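Local coordinates for protein dephospho-CoA kinase (Legionella pneumophila subsp. pneumophila, PDB 4TTR) that probably phosphorylates the 3'-hydroxyl of dephospho-CoA with ATP, the last step of coenzyme A biosynthesis, at residues W97-S100 with L101-V105. Residues are numbered along the deposited sequence; the frame is centred on the assembly and turned at random.
Sequences WLES and LLHPV
Leu101 and Trp97, one turn apart on helix 92-115 of this P-loop kinase, touch through Leu101 CD2 and Trp97 CH2, 3.8 Å apart. The two side chains run alongside each other, and helix 59-68 packs on the pair: the indole stacks with the ring of His67, and Leu101 also touches Asp63 and Ile64. Next to it, Leu98 and Leu102 bring their CD1 methyls to 3.8 Å. The leucines reach each other from different torsions, Leu98 with CG anti to its nitrogen (chi1 -176°) and Leu102 with CG beside its own (chi1 -62°); the latter turn brings Leu102 CG to 3.4 Å from Leu98 O. Leu98 also touches Ile84 and Ile88 of helix 81-90. Backbone i to i+4 hydrogen bonds run from the N-H groups of Leu101, Leu102 and His103 to the carbonyls of Trp97, Leu98 and Glu99, the last bent to 134°, but Pro104 has no N-H to give, and its ring carbon CD sits 3.2 Å from Ser100 O where the helix kinks. On the polar side, Glu99 OE2 accepts a hydrogen bond from a water (3.1 Å) and is also hydrogen-bonded to His134 ND1, whose ring stacks on that of His103. The same water lies in the His103 ring plane, 2.9 Å from ND1.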
loop_
_atom_site.group_PDB
_atom_site.type_symbol
_atom_site.label_atom_id
_atom_site.label_comp_id
_atom_site.label_asym_id
_atom_site.label_seq_id
_atom_site.Cartn_x
_atom_site.Cartn_y
_atom_site.Cartn_z
ATOM N N TRP A 97 14.529 8.070 -2.905
ATOM C CA TRP A 97 15.705 7.258 -3.186
ATOM C C TRP A 97 15.339 5.782 -3.109
ATOM O O TRP A 97 15.665 5.006 -4.004
ATOM C CB TRP A 97 16.846 7.571 -2.212
ATOM C CG TRP A 97 18.059 6.717 -2.450
ATOM C CD1 TRP A 97 19.114 6.998 -3.271
ATOM C CD2 TRP A 97 18.334 5.432 -1.876
ATOM N NE1 TRP A 97 20.028 5.972 -3.238
ATOM C CE2 TRP A 97 19.573 5.000 -2.390
ATOM C CE3 TRP A 97 17.652 4.608 -0.975
ATOM C CZ2 TRP A 97 20.144 3.781 -2.033
ATOM C CZ3 TRP A 97 18.222 3.399 -0.623
ATOM C CH2 TRP A 97 19.455 2.997 -1.151
ATOM N N LEU A 98 14.644 5.407 -2.041
ATOM C CA LEU A 98 14.292 4.013 -1.812
ATOM C C LEU A 98 13.287 3.523 -2.849
ATOM O O LEU A 98 13.345 2.373 -3.283
ATOM C CB LEU A 98 13.727 3.832 -0.402
ATOM C CG LEU A 98 13.398 2.394 0.002
ATOM C CD1 LEU A 98 14.625 1.499 -0.100
ATOM C CD2 LEU A 98 12.823 2.343 1.409
ATOM N N GLU A 99 12.368 4.397 -3.245
ATOM C CA GLU A 99 11.365 4.037 -4.236
ATOM C C GLU A 99 12.033 3.852 -5.596
ATOM O O GLU A 99 11.660 2.963 -6.359
ATOM C CB GLU A 99 10.261 5.100 -4.300
ATOM C CG GLU A 99 8.989 4.645 -5.014
ATOM C CD GLU A 99 9.097 4.697 -6.527
ATOM O OE1 GLU A 99 9.841 5.557 -7.038
ATOM O OE2 GLU A 99 8.435 3.881 -7.206
ATOM N N SER A 100 13.031 4.680 -5.891
ATOM C CA SER A 100 13.765 4.559 -7.147
ATOM C C SER A 100 14.583 3.276 -7.185
ATOM O O SER A 100 14.714 2.652 -8.235
ATOM C CB SER A 100 14.688 5.756 -7.360
ATOM O OG SER A 100 13.954 6.966 -7.398
ATOM N N LEU A 101 15.136 2.892 -6.038
ATOM C CA LEU A 101 15.953 1.687 -5.941
ATOM C C LEU A 101 15.123 0.433 -6.183
ATOM O O LEU A 101 15.541 -0.466 -6.907
ATOM C CB LEU A 101 16.625 1.601 -4.566
ATOM C CG LEU A 101 17.429 0.323 -4.282
ATOM C CD1 LEU A 101 18.760 0.346 -5.013
ATOM C CD2 LEU A 101 17.633 0.135 -2.790
ATOM N N LEU A 102 13.946 0.381 -5.568
ATOM C CA LEU A 102 13.129 -0.825 -5.569
ATOM C C LEU A 102 12.196 -0.927 -6.772
ATOM O O LEU A 102 11.767 -2.021 -7.129
ATOM C CB LEU A 102 12.302 -0.892 -4.285
ATOM C CG LEU A 102 13.098 -0.979 -2.983
ATOM C CD1 LEU A 102 12.172 -0.797 -1.791
ATOM C CD2 LEU A 102 13.845 -2.298 -2.885
ATOM N N HIS A 103 11.883 0.205 -7.395
ATOM C CA HIS A 103 10.878 0.238 -8.458
ATOM C C HIS A 103 11.150 -0.744 -9.605
ATOM O O HIS A 103 10.239 -1.456 -10.025
ATOM C CB HIS A 103 10.747 1.655 -9.025
ATOM C CG HIS A 103 10.112 1.698 -10.381
ATOM N ND1 HIS A 103 8.823 1.267 -10.611
ATOM C CD2 HIS A 103 10.593 2.103 -11.580
ATOM C CE1 HIS A 103 8.536 1.414 -11.893
ATOM N NE2 HIS A 103 9.593 1.919 -12.503
ATOM N N PRO A 104 12.398 -0.791 -10.112
ATOM C CA PRO A 104 12.704 -1.696 -11.229
ATOM C C PRO A 104 12.472 -3.170 -10.912
ATOM O O PRO A 104 11.908 -3.884 -11.738
ATOM C CB PRO A 104 14.191 -1.439 -11.490
ATOM C CG PRO A 104 14.448 -0.089 -10.938
ATOM C CD PRO A 104 13.568 0.024 -9.744
ATOM N N VAL A 105 12.906 -3.618 -9.737
ATOM C CA VAL A 105 12.766 -5.023 -9.374
ATOM C C VAL A 105 11.322 -5.352 -9.000
ATOM O O VAL A 105 10.818 -6.419 -9.346
ATOM C CB VAL A 105 13.708 -5.429 -8.207
ATOM C CG1 VAL A 105 15.145 -5.547 -8.700
ATOM C CG2 VAL A 105 13.614 -4.451 -7.038
HETATM O O HOH W 1 7.576 0.978 -8.021
#